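Local coordinates for DNA polymerase (Pyrobaculum calidifontis, PDB 5MDN), which probably catalyses template-directed DNA synthesis, extending a DNA strand by one deoxyribonucleotide from a deoxyribonucleoside triphosphate with release of diphosphate, at residues I113-M117 with W376-R380; A190-S194 with V337-L341; S369-E375 with R392-Y397. All blocks are in the same frame, centred on the assembly; numbering follows the deposited sequence.

Interaction 1 (I113-M117 with W376-R380); sequences IRYYM and WMLLR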
ATOM      1  N   ILE A 113       6.767   2.645 -20.710  1.00 50.45           N
ATOM      2  CA  ILE A 113       6.699   1.378 -19.989  1.00 50.75           C
ATOM      3  C   ILE A 113       8.125   0.973 -19.636  1.00 50.75           C
ATOM      4  O   ILE A 113       8.973   0.823 -20.522  1.00 53.19           O
ATOM      5  CB  ILE A 113       5.998   0.287 -20.818  1.00 50.04           C
ATOM      6  CG1 ILE A 113       4.465   0.404 -20.746  1.00 50.95           C
ATOM      7  CG2 ILE A 113       6.430  -1.102 -20.360  1.00 49.74           C
ATOM      8  CD1 ILE A 113       3.883   1.693 -21.282  1.00 52.29           C
ATOM      9  N   ARG A 114       8.399   0.816 -18.340  1.00 54.01           N
ATOM     10  CA  ARG A 114       9.754   0.506 -17.903  1.00 53.49           C
ATOM     11  C   ARG A 114      10.201  -0.839 -18.470  1.00 51.69           C
ATOM     12  O   ARG A 114       9.406  -1.772 -18.613  1.00 51.86           O
ATOM     13  CB  ARG A 114       9.857   0.536 -16.375  1.00 53.95           C
ATOM     14  CG  ARG A 114       9.175  -0.585 -15.637  1.00 55.59           C
ATOM     15  CD  ARG A 114       9.299  -0.362 -14.132  1.00 55.87           C
ATOM     16  NE  ARG A 114       8.441   0.726 -13.669  1.00 55.29           N
ATOM     17  CZ  ARG A 114       7.414   0.565 -12.840  1.00 54.23           C
ATOM     18  NH1 ARG A 114       7.123  -0.641 -12.373  1.00 49.32           N
ATOM     19  NH2 ARG A 114       6.678   1.607 -12.478  1.00 53.49           N
ATOM     20  N   TYR A 115      11.488  -0.913 -18.809  1.00 48.42           N
ATOM     21  CA  TYR A 115      11.984  -1.928 -19.733  1.00 51.12           C
ATOM     22  C   TYR A 115      11.762  -3.346 -19.212  1.00 52.94           C
ATOM     23  O   TYR A 115      11.253  -4.207 -19.939  1.00 53.54           O
ATOM     24  CB  TYR A 115      13.464  -1.668 -20.019  1.00 51.42           C
ATOM     25  CG  TYR A 115      14.110  -2.655 -20.961  1.00 50.87           C
ATOM     26  CD1 TYR A 115      13.684  -2.767 -22.278  1.00 50.17           C
ATOM     27  CD2 TYR A 115      15.178  -3.442 -20.549  1.00 51.08           C
ATOM     28  CE1 TYR A 115      14.278  -3.658 -23.150  1.00 49.99           C
ATOM     29  CE2 TYR A 115      15.782  -4.331 -21.417  1.00 51.02           C
ATOM     30  CZ  TYR A 115      15.329  -4.437 -22.714  1.00 50.36           C
ATOM     31  OH  TYR A 115      15.930  -5.325 -23.576  1.00 51.00           O
ATOM     32  N   TYR A 116      12.148  -3.624 -17.961  1.00 47.84           N
ATOM     33  CA  TYR A 116      12.037  -4.999 -17.481  1.00 52.20           C
ATOM     34  C   TYR A 116      10.592  -5.424 -17.238  1.00 50.33           C
ATOM     35  O   TYR A 116      10.315  -6.628 -17.196  1.00 48.84           O
ATOM     36  CB  TYR A 116      12.885  -5.206 -16.220  1.00 58.87           C
ATOM     37  CG  TYR A 116      12.405  -4.515 -14.963  1.00 65.08           C
ATOM     38  CD1 TYR A 116      12.523  -3.140 -14.809  1.00 69.91           C
ATOM     39  CD2 TYR A 116      11.869  -5.249 -13.911  1.00 67.82           C
ATOM     40  CE1 TYR A 116      12.099  -2.513 -13.652  1.00 72.51           C
ATOM     41  CE2 TYR A 116      11.443  -4.631 -12.752  1.00 69.91           C
ATOM     42  CZ  TYR A 116      11.559  -3.263 -12.627  1.00 72.11           C
ATOM     43  OH  TYR A 116      11.136  -2.640 -11.476  1.00 77.36           O
ATOM     44  N   MET A 117       9.665  -4.475 -17.079  1.00 52.91           N
ATOM     45  CA  MET A 117       8.247  -4.828 -17.094  1.00 52.25           C
ATOM     46  C   MET A 117       7.761  -5.096 -18.514  1.00 51.33           C
ATOM     47  O   MET A 117       6.921  -5.978 -18.730  1.00 50.67           O
ATOM     48  CB  MET A 117       7.415  -3.723 -16.445  1.00 51.59           C
ATOM     49  CG  MET A 117       7.569  -3.620 -14.938  1.00 53.20           C
ATOM     50  SD  MET A 117       7.069  -5.119 -14.077  1.00 56.87           S
ATOM     51  CE  MET A 117       5.362  -5.257 -14.598  1.00 58.73           C
ATOM     52  N   TRP A 376      -0.995  -2.108 -14.150  1.00 47.80           N
ATOM     53  CA  TRP A 376       0.008  -3.054 -14.626  1.00 49.08           C
ATOM     54  C   TRP A 376      -0.592  -4.411 -14.964  1.00 48.56           C
ATOM     55  O   TRP A 376      -0.015  -5.146 -15.773  1.00 49.83           O
ATOM     56  CB  TRP A 376       1.122  -3.215 -13.590  1.00 50.78           C
ATOM     57  CG  TRP A 376       2.151  -2.133 -13.667  1.00 52.44           C
ATOM     58  CD1 TRP A 376       2.411  -1.174 -12.730  1.00 52.42           C
ATOM     59  CD2 TRP A 376       3.053  -1.889 -14.752  1.00 51.49           C
ATOM     60  NE1 TRP A 376       3.424  -0.352 -13.164  1.00 52.53           N
ATOM     61  CE2 TRP A 376       3.836  -0.771 -14.402  1.00 51.01           C
ATOM     62  CE3 TRP A 376       3.278  -2.510 -15.984  1.00 52.15           C
ATOM     63  CZ2 TRP A 376       4.826  -0.261 -15.240  1.00 52.59           C
ATOM     64  CZ3 TRP A 376       4.259  -2.002 -16.814  1.00 52.06           C
ATOM     65  CH2 TRP A 376       5.020  -0.890 -16.440  1.00 53.17           C
ATOM     66  N   MET A 377      -1.728  -4.763 -14.360  1.00 48.12           N
ATOM     67  CA  MET A 377      -2.449  -5.961 -14.779  1.00 48.34           C
ATOM     68  C   MET A 377      -3.095  -5.757 -16.143  1.00 48.38           C
ATOM     69  O   MET A 377      -2.976  -6.610 -17.030  1.00 49.35           O
ATOM     70  CB  MET A 377      -3.504  -6.333 -13.738  1.00 48.54           C
ATOM     71  CG  MET A 377      -4.157  -7.686 -13.980  1.00 48.23           C
ATOM     72  SD  MET A 377      -5.259  -8.180 -12.643  1.00 50.30           S
ATOM     73  CE  MET A 377      -6.505  -6.899 -12.756  1.00 51.71           C
ATOM     74  N   LEU A 378      -3.800  -4.635 -16.322  1.00 49.63           N
ATOM     75  CA  LEU A 378      -4.494  -4.383 -17.582  1.00 48.50           C
ATOM     76  C   LEU A 378      -3.522  -4.268 -18.750  1.00 48.60           C
ATOM     77  O   LEU A 378      -3.858  -4.665 -19.871  1.00 48.57           O
ATOM     78  CB  LEU A 378      -5.350  -3.122 -17.468  1.00 48.17           C
ATOM     79  CG  LEU A 378      -6.502  -3.205 -16.464  1.00 48.59           C
ATOM     80  CD1 LEU A 378      -7.280  -1.901 -16.421  1.00 48.43           C
ATOM     81  CD2 LEU A 378      -7.420  -4.374 -16.792  1.00 47.53           C
ATOM     82  N   LEU A 379      -2.321  -3.729 -18.513  1.00 47.96           N
ATOM     83  CA  LEU A 379      -1.303  -3.711 -19.561  1.00 47.69           C
ATOM     84  C   LEU A 379      -0.922  -5.124 -19.976  1.00 49.57           C
ATOM     85  O   LEU A 379      -0.697  -5.394 -21.160  1.00 52.24           O
ATOM     86  CB  LEU A 379      -0.060  -2.961 -19.090  1.00 48.30           C
ATOM     87  CG  LEU A 379      -0.083  -1.445 -18.939  1.00 48.63           C
ATOM     88  CD1 LEU A 379       1.286  -0.990 -18.483  1.00 50.93           C
ATOM     89  CD2 LEU A 379      -0.469  -0.781 -20.242  1.00 49.15           C
ATOM     90  N   ARG A 380      -0.844  -6.041 -19.009  1.00 45.48           N
ATOM     91  CA  ARG A 380      -0.519  -7.427 -19.324  1.00 45.89           C
ATOM     92  C   ARG A 380      -1.640  -8.081 -20.121  1.00 46.65           C
ATOM     93  O   ARG A 380      -1.383  -8.787 -21.101  1.00 50.39           O
ATOM     94  CB  ARG A 380      -0.241  -8.204 -18.036  1.00 46.03           C
ATOM     95  CG  ARG A 380       0.584  -9.466 -18.223  1.00 47.94           C
ATOM     96  CD  ARG A 380       0.922 -10.096 -16.883  1.00 51.13           C
ATOM     97  NE  ARG A 380       2.115  -9.508 -16.282  1.00 52.54           N
ATOM     98  CZ  ARG A 380       3.316 -10.081 -16.293  1.00 52.69           C
ATOM     99  NH1 ARG A 380       3.484 -11.261 -16.871  1.00 51.80           N
ATOM    100  NH2 ARG A 380       4.348  -9.476 -15.721  1.00 53.83           N
TER

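Interaction 2 (A190-S194 with V337-L341); sequences AVKTS and VRSTL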
ATOM      1  N   ALA A 190      18.712  -5.490  14.895  1.00 62.38           N
ATOM      2  CA  ALA A 190      18.363  -6.889  15.080  1.00 62.74           C
ATOM      3  C   ALA A 190      17.953  -7.522  13.759  1.00 62.67           C
ATOM      4  O   ALA A 190      17.452  -6.850  12.853  1.00 59.98           O
ATOM      5  CB  ALA A 190      17.231  -7.049  16.093  1.00 63.98           C
ATOM      6  N   VAL A 191      18.173  -8.830  13.660  1.00 59.98           N
ATOM      7  CA  VAL A 191      17.731  -9.625  12.523  1.00 60.07           C
ATOM      8  C   VAL A 191      17.064 -10.887  13.048  1.00 60.98           C
ATOM      9  O   VAL A 191      17.474 -11.438  14.077  1.00 62.88           O
ATOM     10  CB  VAL A 191      18.896  -9.978  11.570  1.00 60.38           C
ATOM     11  CG1 VAL A 191      19.517  -8.717  10.986  1.00 60.32           C
ATOM     12  CG2 VAL A 191      19.956 -10.805  12.292  1.00 60.72           C
ATOM     13  N   LYS A 192      16.016 -11.330  12.356  1.00 62.23           N
ATOM     14  CA  LYS A 192      15.350 -12.586  12.660  1.00 61.51           C
ATOM     15  C   LYS A 192      15.040 -13.288  11.347  1.00 59.89           C
ATOM     16  O   LYS A 192      14.747 -12.641  10.339  1.00 55.23           O
ATOM     17  CB  LYS A 192      14.070 -12.368  13.482  1.00 63.50           C
ATOM     18  CG  LYS A 192      13.469 -13.648  14.047  1.00 64.99           C
ATOM     19  CD  LYS A 192      12.302 -13.359  14.978  1.00 68.04           C
ATOM     20  CE  LYS A 192      11.546 -14.633  15.326  1.00 68.31           C
ATOM     21  NZ  LYS A 192      12.328 -15.527  16.223  1.00 68.43           N
ATOM     22  N   THR A 193      15.102 -14.616  11.369  1.00 59.27           N
ATOM     23  CA  THR A 193      15.137 -15.410  10.151  1.00 64.90           C
ATOM     24  C   THR A 193      14.081 -16.503  10.210  1.00 66.86           C
ATOM     25  O   THR A 193      13.629 -16.907  11.283  1.00 69.84           O
ATOM     26  CB  THR A 193      16.515 -16.056   9.922  1.00 70.42           C
ATOM     27  OG1 THR A 193      16.671 -17.179  10.798  1.00 76.74           O
ATOM     28  CG2 THR A 193      17.633 -15.061  10.188  1.00 74.19           C
ATOM     29  N   SER A 194      13.692 -16.976   9.025  1.00 69.68           N
ATOM     30  CA  SER A 194      12.714 -18.055   8.948  1.00 69.44           C
ATOM     31  C   SER A 194      13.283 -19.371   9.464  1.00 72.57           C
ATOM     32  O   SER A 194      12.521 -20.242   9.898  1.00 75.69           O
ATOM     33  CB  SER A 194      12.224 -18.213   7.509  1.00 67.50           C
ATOM     34  OG  SER A 194      13.311 -18.327   6.609  1.00 67.25           O
ATOM     35  N   VAL A 337      11.478  -6.755  15.888  1.00 59.92           N
ATOM     36  CA  VAL A 337      11.812  -7.687  14.813  1.00 61.74           C
ATOM     37  C   VAL A 337      10.989  -8.967  14.917  1.00 61.99           C
ATOM     38  O   VAL A 337      10.655  -9.581  13.896  1.00 64.79           O
ATOM     39  CB  VAL A 337      13.326  -7.973  14.801  1.00 64.05           C
ATOM     40  CG1 VAL A 337      13.743  -8.815  16.004  1.00 65.63           C
ATOM     41  CG2 VAL A 337      13.733  -8.650  13.499  1.00 65.70           C
ATOM     42  N   ARG A 338      10.640  -9.395  16.135  1.00 63.40           N
ATOM     43  CA  ARG A 338       9.769 -10.558  16.277  1.00 60.82           C
ATOM     44  C   ARG A 338       8.368 -10.261  15.758  1.00 58.34           C
ATOM     45  O   ARG A 338       7.730 -11.127  15.148  1.00 57.55           O
ATOM     46  CB  ARG A 338       9.724 -11.017  17.734  1.00 63.30           C
ATOM     47  CG  ARG A 338      10.902 -11.897  18.130  1.00 66.28           C
ATOM     48  CD  ARG A 338      11.273 -11.734  19.596  1.00 70.84           C
ATOM     49  NE  ARG A 338      11.854 -12.957  20.148  1.00 75.63           N
ATOM     50  CZ  ARG A 338      12.560 -13.008  21.272  1.00 77.68           C
ATOM     51  NH1 ARG A 338      12.782 -11.902  21.969  1.00 75.09           N
ATOM     52  NH2 ARG A 338      13.049 -14.165  21.698  1.00 80.31           N
ATOM     53  N   SER A 339       7.869  -9.046  15.997  1.00 60.42           N
ATOM     54  CA  SER A 339       6.593  -8.644  15.413  1.00 60.70           C
ATOM     55  C   SER A 339       6.694  -8.526  13.896  1.00 58.73           C
ATOM     56  O   SER A 339       5.759  -8.897  13.175  1.00 58.13           O
ATOM     57  CB  SER A 339       6.129  -7.325  16.027  1.00 61.53           C
ATOM     58  OG  SER A 339       5.849  -7.476  17.407  1.00 62.41           O
ATOM     59  N   THR A 340       7.814  -7.996  13.395  1.00 58.49           N
ATOM     60  CA  THR A 340       7.982  -7.821  11.955  1.00 55.13           C
ATOM     61  C   THR A 340       7.925  -9.159  11.228  1.00 53.40           C
ATOM     62  O   THR A 340       7.216  -9.306  10.227  1.00 53.92           O
ATOM     63  CB  THR A 340       9.300  -7.103  11.664  1.00 55.27           C
ATOM     64  OG1 THR A 340       9.283  -5.802  12.265  1.00 56.31           O
ATOM     65  CG2 THR A 340       9.507  -6.959  10.162  1.00 55.31           C
ATOM     66  N   LEU A 341       8.669 -10.153  11.720  1.00 52.57           N
ATOM     67  CA  LEU A 341       8.591 -11.482  11.125  1.00 56.71           C
ATOM     68  C   LEU A 341       7.237 -12.128  11.385  1.00 57.73           C
ATOM     69  O   LEU A 341       6.759 -12.917  10.561  1.00 59.73           O
ATOM     70  CB  LEU A 341       9.720 -12.367  11.656  1.00 59.17           C
ATOM     71  CG  LEU A 341       9.889 -13.710  10.941  1.00 61.84           C
ATOM     72  CD1 LEU A 341      10.147 -13.491   9.460  1.00 62.22           C
ATOM     73  CD2 LEU A 341      11.009 -14.526  11.566  1.00 64.06           C
TER

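Interaction 3 (S369-E375 with R392-Y397); sequences SVGNRVE and REEREY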
ATOM      1  N   SER A 369       0.475   1.874  -5.716  1.00 47.28           N
ATOM      2  CA  SER A 369      -0.892   2.150  -5.311  1.00 48.11           C
ATOM      3  C   SER A 369      -1.842   1.137  -5.946  1.00 49.71           C
ATOM      4  O   SER A 369      -1.498   0.438  -6.905  1.00 50.99           O
ATOM      5  CB  SER A 369      -1.301   3.575  -5.691  1.00 48.77           C
ATOM      6  OG  SER A 369      -1.290   3.763  -7.094  1.00 46.56           O
ATOM      7  N   VAL A 370      -3.047   1.051  -5.376  1.00 52.12           N
ATOM      8  CA  VAL A 370      -4.039   0.088  -5.854  1.00 49.92           C
ATOM      9  C   VAL A 370      -4.305   0.286  -7.342  1.00 50.17           C
ATOM     10  O   VAL A 370      -4.342  -0.678  -8.118  1.00 49.95           O
ATOM     11  CB  VAL A 370      -5.331   0.192  -5.026  1.00 49.11           C
ATOM     12  CG1 VAL A 370      -6.356  -0.814  -5.519  1.00 50.68           C
ATOM     13  CG2 VAL A 370      -5.025  -0.027  -3.551  1.00 50.39           C
ATOM     14  N   GLY A 371      -4.495   1.541  -7.761  1.00 49.65           N
ATOM     15  CA  GLY A 371      -4.707   1.816  -9.173  1.00 50.96           C
ATOM     16  C   GLY A 371      -3.473   1.539 -10.003  1.00 50.96           C
ATOM     17  O   GLY A 371      -3.566   1.035 -11.124  1.00 52.11           O
ATOM     18  N   ASN A 372      -2.301   1.879  -9.473  1.00 50.55           N
ATOM     19  CA  ASN A 372      -1.074   1.533 -10.175  1.00 52.55           C
ATOM     20  C   ASN A 372      -0.938   0.016 -10.323  1.00 51.43           C
ATOM     21  O   ASN A 372      -0.515  -0.471 -11.376  1.00 51.82           O
ATOM     22  CB  ASN A 372       0.130   2.174  -9.469  1.00 53.64           C
ATOM     23  CG  ASN A 372       1.421   2.027 -10.258  1.00 55.62           C
ATOM     24  OD1 ASN A 372       1.898   2.949 -10.922  1.00 56.61           O
ATOM     25  ND2 ASN A 372       2.004   0.852 -10.161  1.00 59.04           N
ATOM     26  N   ARG A 373      -1.320  -0.748  -9.294  1.00 49.90           N
ATOM     27  CA  ARG A 373      -1.257  -2.208  -9.380  1.00 50.13           C
ATOM     28  C   ARG A 373      -2.218  -2.744 -10.442  1.00 46.93           C
ATOM     29  O   ARG A 373      -1.870  -3.652 -11.207  1.00 43.57           O
ATOM     30  CB  ARG A 373      -1.562  -2.819  -8.009  1.00 53.60           C
ATOM     31  CG  ARG A 373      -1.089  -4.249  -7.815  1.00 55.36           C
ATOM     32  CD  ARG A 373      -1.467  -4.761  -6.431  1.00 56.67           C
ATOM     33  NE  ARG A 373      -0.872  -3.961  -5.360  1.00 59.03           N
ATOM     34  CZ  ARG A 373      -1.574  -3.346  -4.412  1.00 60.02           C
ATOM     35  NH1 ARG A 373      -2.895  -3.443  -4.401  1.00 58.80           N
ATOM     36  NH2 ARG A 373      -0.957  -2.642  -3.471  1.00 60.73           N
ATOM     37  N   VAL A 374      -3.439  -2.200 -10.494  1.00 52.55           N
ATOM     38  CA  VAL A 374      -4.436  -2.668 -11.455  1.00 49.67           C
ATOM     39  C   VAL A 374      -4.015  -2.321 -12.879  1.00 51.17           C
ATOM     40  O   VAL A 374      -4.228  -3.104 -13.813  1.00 54.08           O
ATOM     41  CB  VAL A 374      -5.810  -2.059 -11.111  1.00 46.14           C
ATOM     42  CG1 VAL A 374      -6.807  -2.262 -12.246  1.00 46.45           C
ATOM     43  CG2 VAL A 374      -6.342  -2.641  -9.815  1.00 45.46           C
ATOM     44  N   GLU A 375      -3.392  -1.156 -13.065  1.00 48.74           N
ATOM     45  CA  GLU A 375      -3.008  -0.732 -14.406  1.00 47.81           C
ATOM     46  C   GLU A 375      -1.905  -1.608 -14.988  1.00 48.05           C
ATOM     47  O   GLU A 375      -1.876  -1.839 -16.202  1.00 51.80           O
ATOM     48  CB  GLU A 375      -2.586   0.734 -14.381  1.00 47.75           C
ATOM     49  CG  GLU A 375      -2.631   1.406 -15.729  1.00 49.57           C
ATOM     50  CD  GLU A 375      -2.702   2.913 -15.608  1.00 54.99           C
ATOM     51  OE1 GLU A 375      -1.692   3.528 -15.205  1.00 60.13           O
ATOM     52  OE2 GLU A 375      -3.771   3.483 -15.909  1.00 56.83           O
ATOM     53  N   ARG A 392      -1.530   8.372 -20.480  1.00 64.29           N
ATOM     54  CA  ARG A 392      -1.803   8.818 -19.122  1.00 69.11           C
ATOM     55  C   ARG A 392      -1.643  10.327 -19.018  1.00 75.61           C
ATOM     56  O   ARG A 392      -1.009  10.969 -19.861  1.00 78.78           O
ATOM     57  CB  ARG A 392      -0.859   8.156 -18.109  1.00 71.12           C
ATOM     58  CG  ARG A 392      -0.721   6.654 -18.219  1.00 78.28           C
ATOM     59  CD  ARG A 392       0.347   6.224 -19.221  1.00 87.64           C
ATOM     60  NE  ARG A 392      -0.217   5.337 -20.236  1.00 90.42           N
ATOM     61  CZ  ARG A 392       0.478   4.434 -20.918  1.00 86.12           C
ATOM     62  NH1 ARG A 392       1.777   4.288 -20.699  1.00 80.55           N
ATOM     63  NH2 ARG A 392      -0.129   3.670 -21.815  1.00 90.91           N
ATOM     64  N   GLU A 393      -2.230  10.888 -17.961  1.00 84.04           N
ATOM     65  CA  GLU A 393      -1.983  12.274 -17.582  1.00 93.21           C
ATOM     66  C   GLU A 393      -1.066  12.386 -16.368  1.00100.15           C
ATOM     67  O   GLU A 393       0.032  12.934 -16.469  1.00106.22           O
ATOM     68  CB  GLU A 393      -3.310  13.001 -17.334  1.00 96.68           C
ATOM     69  CG  GLU A 393      -4.191  13.061 -18.574  1.00101.03           C
ATOM     70  CD  GLU A 393      -3.537  13.813 -19.724  1.00104.20           C
ATOM     71  OE1 GLU A 393      -2.864  14.835 -19.470  1.00104.93           O
ATOM     72  OE2 GLU A 393      -3.692  13.376 -20.884  1.00103.99           O
ATOM     73  N   GLU A 394      -1.497  11.884 -15.215  1.00102.04           N
ATOM     74  CA  GLU A 394      -0.657  11.945 -14.028  1.00104.44           C
ATOM     75  C   GLU A 394      -1.058  10.828 -13.087  1.00113.60           C
ATOM     76  O   GLU A 394      -2.050  10.125 -13.304  1.00119.72           O
ATOM     77  CB  GLU A 394      -0.798  13.304 -13.331  1.00 98.67           C
ATOM     78  CG  GLU A 394      -2.242  13.811 -13.254  1.00 93.06           C
ATOM     79  CD  GLU A 394      -3.096  13.110 -12.193  1.00 89.45           C
ATOM     80  OE1 GLU A 394      -2.540  12.572 -11.213  1.00 80.62           O
ATOM     81  OE2 GLU A 394      -4.337  13.109 -12.337  1.00 84.68           O
ATOM     82  N   ARG A 395      -0.255  10.652 -12.049  1.00101.38           N
ATOM     83  CA  ARG A 395      -0.615   9.804 -10.918  1.00 97.49           C
ATOM     84  C   ARG A 395      -0.824  10.655  -9.668  1.00 88.59           C
ATOM     85  O   ARG A 395       0.085  11.380  -9.247  1.00 90.79           O
ATOM     86  CB  ARG A 395       0.430   8.708 -10.644  1.00 97.79           C
ATOM     87  CG  ARG A 395       0.359   7.441 -11.537  1.00 94.59           C
ATOM     88  CD  ARG A 395       1.422   6.370 -11.174  1.00 94.39           C
ATOM     89  NE  ARG A 395       1.254   5.160 -12.008  1.00 95.39           N
ATOM     90  CZ  ARG A 395       1.751   5.099 -13.238  1.00 91.57           C
ATOM     91  NH1 ARG A 395       2.409   6.158 -13.712  1.00 87.75           N
ATOM     92  NH2 ARG A 395       1.584   4.016 -13.982  1.00 88.19           N
ATOM     93  N   GLU A 396      -2.021  10.576  -9.102  1.00 96.08           N
ATOM     94  CA  GLU A 396      -2.477  11.037  -7.799  1.00 91.02           C
ATOM     95  C   GLU A 396      -3.214   9.911  -7.065  1.00 81.01           C
ATOM     96  O   GLU A 396      -2.998   9.699  -5.859  1.00 85.44           O
ATOM     97  CB  GLU A 396      -3.361  12.268  -7.890  1.00 95.62           C
ATOM     98  CG  GLU A 396      -4.686  12.033  -8.593  1.00 97.41           C
ATOM     99  CD  GLU A 396      -5.510  13.287  -8.682  1.00 98.30           C
ATOM    100  OE1 GLU A 396      -4.930  14.355  -8.974  1.00 98.98           O
ATOM    101  OE2 GLU A 396      -6.730  13.212  -8.436  1.00 94.58           O
ATOM    102  N   TYR A 397      -4.005   9.122  -7.792  1.00 83.97           N
ATOM    103  CA  TYR A 397      -4.881   8.046  -7.328  1.00 81.16           C
ATOM    104  C   TYR A 397      -5.766   8.449  -6.154  1.00 86.85           C
ATOM    105  O   TYR A 397      -5.373   9.244  -5.294  1.00 86.83           O
ATOM    106  CB  TYR A 397      -4.087   6.799  -6.960  1.00 70.29           C
ATOM    107  CG  TYR A 397      -4.992   5.605  -6.704  1.00 66.38           C
ATOM    108  CD1 TYR A 397      -5.878   5.172  -7.685  1.00 65.23           C
ATOM    109  CD2 TYR A 397      -4.960   4.907  -5.498  1.00 63.39           C
ATOM    110  CE1 TYR A 397      -6.703   4.100  -7.479  1.00 62.50           C
ATOM    111  CE2 TYR A 397      -5.786   3.824  -5.291  1.00 61.86           C
ATOM    112  CZ  TYR A 397      -6.651   3.429  -6.285  1.00 61.28           C
ATOM    113  OH  TYR A 397      -7.474   2.351  -6.078  1.00 60.19           O
TER

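Interaction 1 (I113-M117 with W376-R380)
The two backbones stay well apart: the nearest CA pairs are M117 with W376 at 8.8 Å and I113 with L379 at 9.5 Å, so the gap is filled by side chains. In 113-117 an extended residue, I113, leads into the N-cap residue R114, and the first helical turn starts at Y115; M117 N donates a weak bond to R114 O (3.1 Å). Segment 376-380 is helical throughout.

The indole of W376 is the centre of the contact, giving up 115 Å² of the 291 Å² buried in total. M117 covers one face of it: its CB lies 3.6 Å from W376 CZ3, its CE makes an off-centre CH-pi contact 4.2 Å from the centroid of the six-membered ring, and its SD, 5.0 Å from the same centroid, adds a Met-aromatic contact. At the ring edge, I113 CG2 approaches W376 CH2 to 4.2 Å, while I113 CG1 reaches L379 CD1 at 4.1 Å. W376 CZ2 lies over one face of the R114 guanidinium, 3.6 Å from R114 CZ, but the guanidinium stands oblique to the indole. Y265 offers its hydroxyl to R114 NH2 and, weakly, to W376 NE1.

R380 mainly serves the carbonyl of V125. The contact thus joins helix 115-123, which lies between strands 105-109 and 131-141, to helix 370-384 near the start of the polymerase family region; the R114 side chain is about 9 Å from the magnesium ion held by D7 and D363. I121 of helix 115-123 also touches W376 and L379, and helix 468-486 packs against M377 and L378.

Interaction 2 (A190-S194 with V337-L341)
Strand 186-193 belongs to the mixed five-stranded sheet of the exonuclease domain, which has the RNase H-like fold of its family; helix 326-356 lies against this sheet. The short axes of 190-193 and 337-341 approach to 8.3 Å and run 35° from parallel, bringing the CA atoms of K192 and V337 within 6.4 Å.

A190 points its CB at the helix, 3.9 Å from V337 CG1, and its backbone pairs with D169 on the adjacent strand. D169 binds magnesium in a structure of this protein, and its side chain is about 4 Å from that of V337, so this packing lies beside a metal site, although that ion is not bound to this chain in the model. V191 faces away, toward F215 and F218 of helix 209-222, so the sheet carries helices on both faces; its carbonyl C still comes within 4.0 Å of V337 CG2.

K192 supplies the largest share of the contact, 96 Å² of 328 Å². Its CB sits 3.7 Å from V337 CG2, and its extended aliphatic chain passes R338, with K192 CD 3.7 Å from R338 CG, while its NZ forms a salt bridge with E198. T193 turns its side chain away again, and S194 bonds through OG to V165 N. L341 fits beneath this end of the strand: its CD2 lies 3.6 Å from both K192 CG and T193 O.

Interaction 3 (S369-E375 with R392-Y397)
R392 opens the loop segment with a loose approach, its CG 4.4 Å from E375 OE1. Its charged end is engaged elsewhere, with NH2 bonded to P390 O and NH1 in a salt bridge with D112.

R395 reaches back to the helix. Its NE lies 2.5 Å from N372 OD1, while N372 ND2 is hydrogen-bonded to the hydroxyl of Y265. R395 NH2 is 3.5 Å from E375 OE1, a salt bridge of charges alone, because the oxygen stands well out of the guanidinium plane. E375 OE1 also pairs with R524, and OE2 accepts from Y517. The loop is thereby folded back along the first turns of helix 370-384 in the polymerase family region. S369 N-caps that helix, its OG accepting from N372 N at 3.2 Å.

E396 points away, and the backbone then turns through a positive phi of 49° at Y397, which gives up 91 Å² of the 327 Å² buried. One face of its ring covers the helix start, with G371 N 3.2 Å from Y397 CZ. An ideal CB on G371 would fall 2.6 Å from Y397 CE1, a clash that glycine avoids. W520 meets the tyrosine ring edge-to-face, and V370 CB lies 3.7 Å from Y397 CE2.

Interactions 1 and 3 are neighbours on helix 370-384, with centres 12 Å apart: 369-375 covers its N-cap and first turns, and 376-380 follows directly. They also touch, I113 CD1 lying 3.4 Å from R392 NH1. Along the chain their segments alternate, so the helix meets 113-117 from far upstream and 392-397 from just downstream. Interaction 2 falls entirely between the segments of interaction 1 in sequence and closes before interaction 3 opens. Its centre is 33 and 32 Å from theirs, at the exonuclease sheet. Interactions 1 and 3 join helix 370-384 to the start of helix 115-123 and to the loop before strand 404-406; interaction 2 separately packs helix 326-356 on the exonuclease sheet.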